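Local coordinates for protein carbon monoxide dehydrogenase (Thermococcus sp. AM4, PDB 6T7J) that probably catalyses the oxidation of carbon monoxide to carbon dioxide, passing electrons through iron-sulfur clusters, and is seen here without nickel, at residues V127-S132 and A234-D239; E251-V256 and A486-L491; I180-K185 and D598-K603. One frame throughout, in Å; residues are numbered along the deposited sequence.

Interaction 1 (V127-S132 and A234-D239); sequences VEKLKS and ATYLSD
In the helical part of the chain, helices 127-136 and 212-242 are joined by a buried salt bridge and a cation-pi contact, built by K129, D239 and Y236. D239 OD2 accepts a 2.8 Å hydrogen bond from K129 NZ on its anti lone pair, on the side away from OD1. On its way there the lysine passes over one face of the Y236 ring, the two side chains crossing at about a right angle. Its CE lies 3.8 Å from the ring centroid, a CH-pi contact, and NZ makes a cation-pi contact 4.6 Å from that centroid, 13° off the normal. With CG anti to the backbone N (chi1 -162°) and a bend at chi2, the lysine also brings CG to within 3.7 Å of Y236 CD1. NZ is shared with E420, while R313 holds D239 OD1 and R527 adds a second charge at OD2; together they probably keep the carboxylate ionised. A methionine in place of K129 would probably leave D239 facing its two arginines without the lysine and E420 without this cation. The arrangement is a helix-helix packing contact closed by a branched, buried ion-pair network.

Interaction 2 (E251-V256 and A486-L491); sequences EANLGV and AAMEGL
Apolar packing carries most of this contact between A252, the last residue of a strand, and N253 just after it, and A487 and M488, in the last turn of a helix. A252 CB points at the helix and sits 3.9 Å from A487 CB and 3.8 Å from M488 CG. The M488 chain runs past N253 at about a right angle: its CG is 3.3 Å from N253 N, and SD lies 3.7 Å from N253 CA. With CG beside its own backbone N (chi1 -66°) and a bend at chi3, the methionine covers the backbone where the strand gives way to a turn. A water accepts from N253 ND2 at 2.9 Å and donates to M488 O at 2.7 Å, bridging the segments; ND2 also reaches K18 O. N253 OD1 accepts from L254 N, tilted 31° from the carbonyl plane; this, with the two bonds of ND2, probably limits the amide's rotation. The helix stops after E489 and G490 leaves it with positive phi. Strand 248-252 lies between strand 411-415, its antiparallel partner, and strand 318-320, to which E251 is hydrogen-bonded through the backbone of I318, while helix 480-489 touches helix 460-471 through E489, as L491 does just after it.

Interaction 3 (I180-K185 and D598-K603); sequences IKVWEK and DIIGGK
I599 and I600, in the short helix 597-600, meet V182 and W183 of helix 177-186. Taking the second segment in order, I599 comes first and contributes its carbonyl: O lies 3.8 Å from V182 CG1 and accepts a hydrogen bond from a water at 3.1 Å. The same water donates to V182 O at 3.0 Å, so it ties the two backbones together beside the valine. I600 follows and makes the apolar part. The chi1 of 162° sets V182 CG1 anti to the backbone N and brings it to 3.7 Å from I600 CA and 4.2 Å from I600 CG2. That isoleucine methyl also comes to the edge of the W183 indole, 4.4 Å from CD1 and near the ring plane. The tryptophan is held by others: NE1 bonds to A569 O, and the ring meets W228 edge to face. I600 O accepts from R179, one more link to the same helix. G601 then turns the chain out of the helix with phi 100°, where a CB would be jammed against I600 O. Past G602, K603 pairs through its backbone with T574. This is packing between a surface helix and a helix-to-strand turn, the turn that leads into strand 604-606 at the outer edge of a six-stranded parallel, Rossmann-like sheet.

In the fold
Interactions 1 and 2 are buried, whereas interaction 3 lies farther out and is only partly so. Different elements are joined each time: two helices in interaction 1, a strand end and a helix end in interaction 2, a helix and a helix-to-strand turn in interaction 3. Helix 212-242 of the first is followed in the chain by strand 248-252 of the second, though their centres are 29 Å apart. Charge dominates in interaction 1, where several ionic groups satisfy one another inside the protein. The other two rest on small apolar contacts with one bridging water each, and they lie on opposite sides of the chain's centre.

Interaction 1 (V127-S132 and A234-D239)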
loop_
_atom_site.group_PDB
_atom_site.type_symbol
_atom_site.label_atom_id
_atom_site.label_comp_id
_atom_site.label_asym_id
_atom_site.label_seq_id
_atom_site.Cartn_x
_atom_site.Cartn_y
_atom_site.Cartn_z
ATOM N N VAL A 127 -5.882 27.634 -21.563
ATOM C CA VAL A 127 -6.806 28.309 -20.658
ATOM C C VAL A 127 -8.230 27.814 -20.877
ATOM O O VAL A 127 -9.049 27.820 -19.948
ATOM C CB VAL A 127 -6.692 29.835 -20.841
ATOM C CG1 VAL A 127 -7.547 30.564 -19.821
ATOM C CG2 VAL A 127 -5.237 30.268 -20.729
ATOM N N GLU A 128 -8.545 27.364 -22.093
ATOM C CA GLU A 128 -9.874 26.833 -22.374
ATOM C C GLU A 128 -10.133 25.551 -21.592
ATOM O O GLU A 128 -11.195 25.387 -20.978
ATOM C CB GLU A 128 -10.031 26.591 -23.876
ATOM C CG GLU A 128 -10.767 27.695 -24.603
ATOM C CD GLU A 128 -12.096 28.016 -23.954
ATOM O OE1 GLU A 128 -12.148 28.692 -22.943
ATOM O OE2 GLU A 128 -13.127 27.605 -24.390
ATOM N N LYS A 129 -9.170 24.628 -21.617
ATOM C CA LYS A 129 -9.291 23.407 -20.830
ATOM C C LYS A 129 -9.393 23.722 -19.344
ATOM O O LYS A 129 -10.193 23.111 -18.627
ATOM C CB LYS A 129 -8.101 22.488 -21.104
ATOM C CG LYS A 129 -8.319 21.042 -20.704
ATOM C CD LYS A 129 -7.907 20.099 -21.824
ATOM C CE LYS A 129 -7.911 18.654 -21.360
ATOM N NZ LYS A 129 -7.831 17.698 -22.495
ATOM N N LEU A 130 -8.591 24.678 -18.866
ATOM C CA LEU A 130 -8.632 25.063 -17.459
ATOM C C LEU A 130 -10.015 25.574 -17.070
ATOM O O LEU A 130 -10.597 25.133 -16.071
ATOM C CB LEU A 130 -7.558 26.118 -17.181
ATOM C CG LEU A 130 -7.690 27.036 -15.962
ATOM C CD1 LEU A 130 -7.710 26.245 -14.668
ATOM C CD2 LEU A 130 -6.556 28.050 -15.942
ATOM N N LYS A 131 -10.565 26.498 -17.861
ATOM C CA LYS A 131 -11.872 27.058 -17.541
ATOM C C LYS A 131 -12.968 25.998 -17.614
ATOM O O LYS A 131 -13.846 25.946 -16.745
ATOM C CB LYS A 131 -12.182 28.229 -18.474
ATOM C CG LYS A 131 -11.289 29.441 -18.250
ATOM C CD LYS A 131 -11.914 30.712 -18.798
ATOM C CE LYS A 131 -11.074 31.297 -19.923
ATOM N NZ LYS A 131 -11.176 32.783 -19.992
ATOM N N SER A 132 -12.926 25.129 -18.629
ATOM C CA SER A 132 -13.973 24.118 -18.757
ATOM C C SER A 132 -13.900 23.094 -17.631
ATOM O O SER A 132 -14.935 22.695 -17.080
ATOM C CB SER A 132 -13.881 23.431 -20.119
ATOM O OG SER A 132 -14.591 22.203 -20.113
ATOM N N ALA A 234 -3.933 13.959 -13.822
ATOM C CA ALA A 234 -2.636 13.983 -14.487
ATOM C C ALA A 234 -2.781 14.422 -15.939
ATOM O O ALA A 234 -2.091 15.341 -16.394
ATOM C CB ALA A 234 -1.974 12.607 -14.400
ATOM N N THR A 235 -3.704 13.792 -16.670
ATOM C CA THR A 235 -3.884 14.117 -18.085
ATOM C C THR A 235 -4.359 15.555 -18.268
ATOM O O THR A 235 -3.803 16.309 -19.080
ATOM C CB THR A 235 -4.871 13.139 -18.725
ATOM O OG1 THR A 235 -4.303 11.823 -18.742
ATOM C CG2 THR A 235 -5.200 13.565 -20.152
ATOM N N TYR A 236 -5.393 15.955 -17.520
ATOM C CA TYR A 236 -5.963 17.288 -17.695
ATOM C C TYR A 236 -4.949 18.375 -17.362
ATOM O O TYR A 236 -4.836 19.370 -18.088
ATOM C CB TYR A 236 -7.217 17.440 -16.833
ATOM C CG TYR A 236 -8.514 17.346 -17.608
ATOM C CD1 TYR A 236 -9.134 18.486 -18.103
ATOM C CD2 TYR A 236 -9.123 16.116 -17.838
ATOM C CE1 TYR A 236 -10.322 18.406 -18.811
ATOM C CE2 TYR A 236 -10.312 16.027 -18.544
ATOM C CZ TYR A 236 -10.906 17.175 -19.028
ATOM O OH TYR A 236 -12.088 17.095 -19.729
ATOM N N LEU A 237 -4.183 18.195 -16.283
ATOM C CA LEU A 237 -3.210 19.210 -15.899
ATOM C C LEU A 237 -2.002 19.217 -16.826
ATOM O O LEU A 237 -1.445 20.287 -17.097
ATOM C CB LEU A 237 -2.772 18.997 -14.453
ATOM C CG LEU A 237 -3.835 19.342 -13.407
ATOM C CD1 LEU A 237 -3.238 19.303 -12.023
ATOM C CD2 LEU A 237 -4.451 20.702 -13.683
ATOM N N SER A 238 -1.582 18.051 -17.327
ATOM C CA SER A 238 -0.513 18.033 -18.320
ATOM C C SER A 238 -0.939 18.762 -19.585
ATOM O O SER A 238 -0.137 19.475 -20.198
ATOM C CB SER A 238 -0.109 16.594 -18.634
ATOM O OG SER A 238 0.024 15.832 -17.449
ATOM N N ASP A 239 -2.205 18.604 -19.985
ATOM C CA ASP A 239 -2.712 19.348 -21.134
ATOM C C ASP A 239 -2.759 20.844 -20.846
ATOM O O ASP A 239 -2.363 21.657 -21.690
ATOM C CB ASP A 239 -4.099 18.835 -21.524
ATOM C CG ASP A 239 -4.051 17.475 -22.195
ATOM O OD1 ASP A 239 -2.936 16.977 -22.456
ATOM O OD2 ASP A 239 -5.131 16.905 -22.460
#

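Interaction 2 (E251-V256 and A486-L491)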
loop_
_atom_site.group_PDB
_atom_site.type_symbol
_atom_site.label_atom_id
_atom_site.label_comp_id
_atom_site.label_asym_id
_atom_site.label_seq_id
_atom_site.Cartn_x
_atom_site.Cartn_y
_atom_site.Cartn_z
ATOM N N GLU A 251 8.773 10.055 -35.820
ATOM C CA GLU A 251 9.443 8.804 -36.132
ATOM C C GLU A 251 9.458 7.885 -34.917
ATOM O O GLU A 251 9.366 8.326 -33.767
ATOM C CB GLU A 251 10.873 9.059 -36.616
ATOM C CG GLU A 251 10.961 10.015 -37.788
ATOM C CD GLU A 251 11.123 9.294 -39.112
ATOM O OE1 GLU A 251 10.352 8.345 -39.374
ATOM O OE2 GLU A 251 12.024 9.675 -39.890
ATOM N N ALA A 252 9.587 6.590 -35.194
ATOM C CA ALA A 252 9.506 5.550 -34.183
ATOM C C ALA A 252 10.546 4.478 -34.473
ATOM O O ALA A 252 11.026 4.335 -35.603
ATOM C CB ALA A 252 8.106 4.922 -34.126
ATOM N N ASN A 253 10.859 3.721 -33.415
ATOM C CA ASN A 253 11.853 2.649 -33.352
ATOM C C ASN A 253 13.264 3.206 -33.205
ATOM O O ASN A 253 13.480 4.418 -33.314
ATOM C CB ASN A 253 11.771 1.715 -34.561
ATOM C CG ASN A 253 12.212 0.304 -34.231
ATOM O OD1 ASN A 253 12.866 0.072 -33.213
ATOM N ND2 ASN A 253 11.858 -0.648 -35.087
ATOM N N LEU A 254 14.228 2.321 -32.951
ATOM C CA LEU A 254 15.575 2.719 -32.560
ATOM C C LEU A 254 16.377 3.348 -33.690
ATOM O O LEU A 254 17.506 3.789 -33.443
ATOM C CB LEU A 254 16.322 1.511 -31.995
ATOM C CG LEU A 254 15.890 1.130 -30.577
ATOM C CD1 LEU A 254 16.523 -0.176 -30.146
ATOM C CD2 LEU A 254 16.233 2.243 -29.599
ATOM N N GLY A 255 15.841 3.407 -34.909
ATOM C CA GLY A 255 16.518 4.115 -35.982
ATOM C C GLY A 255 16.555 5.619 -35.812
ATOM O O GLY A 255 17.194 6.302 -36.620
ATOM N N VAL A 256 15.885 6.149 -34.784
ATOM C CA VAL A 256 15.885 7.588 -34.534
ATOM C C VAL A 256 17.133 8.057 -33.806
ATOM O O VAL A 256 17.347 9.269 -33.681
ATOM C CB VAL A 256 14.630 7.986 -33.736
ATOM C CG1 VAL A 256 13.381 7.619 -34.515
ATOM C CG2 VAL A 256 14.625 7.309 -32.375
ATOM N N ALA A 486 2.664 -0.057 -31.977
ATOM C CA ALA A 486 1.907 0.232 -33.189
ATOM C C ALA A 486 2.621 1.267 -34.046
ATOM O O ALA A 486 2.613 1.175 -35.280
ATOM C CB ALA A 486 0.501 0.709 -32.827
ATOM N N ALA A 487 3.251 2.256 -33.411
ATOM C CA ALA A 487 3.978 3.273 -34.159
ATOM C C ALA A 487 5.214 2.687 -34.827
ATOM O O ALA A 487 5.524 3.022 -35.974
ATOM C CB ALA A 487 4.360 4.428 -33.232
ATOM N N MET A 488 5.930 1.804 -34.127
ATOM C CA MET A 488 7.126 1.208 -34.712
ATOM C C MET A 488 6.782 0.226 -35.825
ATOM O O MET A 488 7.580 0.037 -36.751
ATOM C CB MET A 488 7.953 0.514 -33.632
ATOM C CG MET A 488 8.535 1.457 -32.598
ATOM S SD MET A 488 9.492 0.586 -31.348
ATOM C CE MET A 488 8.245 -0.519 -30.689
ATOM N N GLU A 489 5.610 -0.410 -35.756
ATOM C CA GLU A 489 5.241 -1.361 -36.799
ATOM C C GLU A 489 4.820 -0.655 -38.083
ATOM O O GLU A 489 5.148 -1.112 -39.184
ATOM C CB GLU A 489 4.119 -2.275 -36.311
ATOM C CG GLU A 489 3.626 -3.240 -37.372
ATOM C CD GLU A 489 4.388 -4.551 -37.362
ATOM O OE1 GLU A 489 5.166 -4.782 -36.411
ATOM O OE2 GLU A 489 4.208 -5.352 -38.304
ATOM N N GLY A 490 4.101 0.457 -37.965
ATOM C CA GLY A 490 3.610 1.159 -39.133
ATOM C C GLY A 490 2.103 1.281 -39.130
ATOM O O GLY A 490 1.506 1.746 -40.104
ATOM N N LEU A 491 1.478 0.860 -38.031
ATOM C CA LEU A 491 0.029 0.926 -37.898
ATOM C C LEU A 491 -0.480 2.339 -37.649
ATOM O O LEU A 491 -1.698 2.538 -37.597
ATOM C CB LEU A 491 -0.431 0.001 -36.773
ATOM C CG LEU A 491 -0.143 -1.485 -36.994
ATOM C CD1 LEU A 491 -0.537 -2.291 -35.772
ATOM C CD2 LEU A 491 -0.870 -1.990 -38.232
HETATM O O HOH W 1 10.184 0.126 -37.360
#

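Interaction 3 (I180-K185 and D598-K603)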
loop_
_atom_site.group_PDB
_atom_site.type_symbol
_atom_site.label_atom_id
_atom_site.label_comp_id
_atom_site.label_asym_id
_atom_site.label_seq_id
_atom_site.Cartn_x
_atom_site.Cartn_y
_atom_site.Cartn_z
ATOM N N ILE A 180 -22.317 6.778 -12.565
ATOM C CA ILE A 180 -22.505 7.278 -11.199
ATOM C C ILE A 180 -23.486 6.408 -10.442
ATOM O O ILE A 180 -23.233 5.979 -9.303
ATOM C CB ILE A 180 -22.996 8.740 -11.253
ATOM C CG1 ILE A 180 -21.968 9.638 -11.938
ATOM C CG2 ILE A 180 -23.363 9.243 -9.866
ATOM C CD1 ILE A 180 -20.923 10.177 -11.014
ATOM N N LYS A 181 -24.643 6.138 -11.050
ATOM C CA LYS A 181 -25.680 5.353 -10.406
ATOM C C LYS A 181 -25.253 3.898 -10.241
ATOM O O LYS A 181 -25.555 3.266 -9.221
ATOM C CB LYS A 181 -26.971 5.454 -11.216
ATOM C CG LYS A 181 -28.165 4.773 -10.584
ATOM C CD LYS A 181 -28.485 5.373 -9.224
ATOM C CE LYS A 181 -28.708 4.288 -8.180
ATOM N NZ LYS A 181 -29.904 3.451 -8.486
ATOM N N VAL A 182 -24.543 3.357 -11.237
ATOM C CA VAL A 182 -24.024 1.993 -11.137
ATOM C C VAL A 182 -23.083 1.869 -9.946
ATOM O O VAL A 182 -23.236 0.979 -9.096
ATOM C CB VAL A 182 -23.321 1.595 -12.448
ATOM C CG1 VAL A 182 -22.418 0.394 -12.226
ATOM C CG2 VAL A 182 -24.343 1.309 -13.536
ATOM N N TRP A 183 -22.090 2.759 -9.870
ATOM C CA TRP A 183 -21.126 2.724 -8.776
ATOM C C TRP A 183 -21.789 2.986 -7.433
ATOM O O TRP A 183 -21.349 2.447 -6.410
ATOM C CB TRP A 183 -20.018 3.747 -9.021
ATOM C CG TRP A 183 -19.244 3.524 -10.282
ATOM C CD1 TRP A 183 -18.955 2.326 -10.864
ATOM C CD2 TRP A 183 -18.648 4.529 -11.113
ATOM N NE1 TRP A 183 -18.219 2.520 -12.007
ATOM C CE2 TRP A 183 -18.018 3.865 -12.183
ATOM C CE3 TRP A 183 -18.587 5.924 -11.056
ATOM C CZ2 TRP A 183 -17.334 4.549 -13.188
ATOM C CZ3 TRP A 183 -17.909 6.602 -12.056
ATOM C CH2 TRP A 183 -17.292 5.913 -13.108
ATOM N N GLU A 184 -22.840 3.811 -7.410
ATOM C CA GLU A 184 -23.549 4.072 -6.162
ATOM C C GLU A 184 -24.288 2.828 -5.682
ATOM O O GLU A 184 -24.229 2.478 -4.497
ATOM C CB GLU A 184 -24.514 5.242 -6.349
ATOM C CG GLU A 184 -25.348 5.577 -5.128
ATOM C CD GLU A 184 -26.325 6.707 -5.393
ATOM O OE1 GLU A 184 -27.231 6.922 -4.561
ATOM O OE2 GLU A 184 -26.185 7.381 -6.437
ATOM N N LYS A 185 -24.991 2.147 -6.592
ATOM C CA LYS A 185 -25.667 0.904 -6.225
ATOM C C LYS A 185 -24.665 -0.149 -5.768
ATOM O O LYS A 185 -24.914 -0.877 -4.798
ATOM C CB LYS A 185 -26.497 0.387 -7.402
ATOM C CG LYS A 185 -27.686 -0.472 -6.995
ATOM C CD LYS A 185 -27.748 -1.769 -7.795
ATOM C CE LYS A 185 -26.885 -2.862 -7.171
ATOM N NZ LYS A 185 -27.361 -3.265 -5.816
ATOM N N ASP A 598 -22.624 -8.439 -13.637
ATOM C CA ASP A 598 -23.901 -8.033 -13.058
ATOM C C ASP A 598 -23.754 -6.798 -12.180
ATOM O O ASP A 598 -24.708 -6.027 -12.030
ATOM C CB ASP A 598 -24.501 -9.181 -12.246
ATOM C CG ASP A 598 -25.179 -10.219 -13.116
ATOM O OD1 ASP A 598 -24.463 -11.028 -13.743
ATOM O OD2 ASP A 598 -26.428 -10.226 -13.170
ATOM N N ILE A 599 -22.573 -6.587 -11.602
ATOM C CA ILE A 599 -22.394 -5.508 -10.636
ATOM C C ILE A 599 -22.170 -4.173 -11.340
ATOM O O ILE A 599 -22.821 -3.172 -11.020
ATOM C CB ILE A 599 -21.237 -5.841 -9.677
ATOM C CG1 ILE A 599 -21.550 -7.112 -8.881
ATOM C CG2 ILE A 599 -20.963 -4.674 -8.742
ATOM C CD1 ILE A 599 -22.850 -7.047 -8.106
ATOM N N ILE A 600 -21.254 -4.134 -12.308
ATOM C CA ILE A 600 -20.802 -2.858 -12.852
ATOM C C ILE A 600 -20.935 -2.807 -14.371
ATOM O O ILE A 600 -20.834 -1.731 -14.970
ATOM C CB ILE A 600 -19.354 -2.569 -12.415
ATOM C CG1 ILE A 600 -18.500 -3.831 -12.528
ATOM C CG2 ILE A 600 -19.326 -2.081 -10.979
ATOM C CD1 ILE A 600 -17.880 -4.033 -13.877
ATOM N N GLY A 601 -21.146 -3.960 -15.007
ATOM C CA GLY A 601 -21.413 -4.003 -16.433
ATOM C C GLY A 601 -20.242 -4.372 -17.320
ATOM O O GLY A 601 -20.418 -4.447 -18.541
ATOM N N GLY A 602 -19.056 -4.587 -16.752
ATOM C CA GLY A 602 -17.915 -5.076 -17.499
ATOM C C GLY A 602 -17.347 -6.316 -16.833
ATOM O O GLY A 602 -17.847 -6.772 -15.804
ATOM N N LYS A 603 -16.289 -6.849 -17.440
ATOM C CA LYS A 603 -15.662 -8.052 -16.903
ATOM C C LYS A 603 -14.309 -8.262 -17.567
ATOM O O LYS A 603 -13.995 -7.664 -18.599
ATOM C CB LYS A 603 -16.551 -9.286 -17.091
ATOM C CG LYS A 603 -16.753 -9.719 -18.535
ATOM C CD LYS A 603 -17.722 -10.888 -18.604
ATOM C CE LYS A 603 -18.079 -11.247 -20.034
ATOM N NZ LYS A 603 -19.168 -12.267 -20.083
HETATM O O HOH W 2 -24.556 -1.736 -8.963
#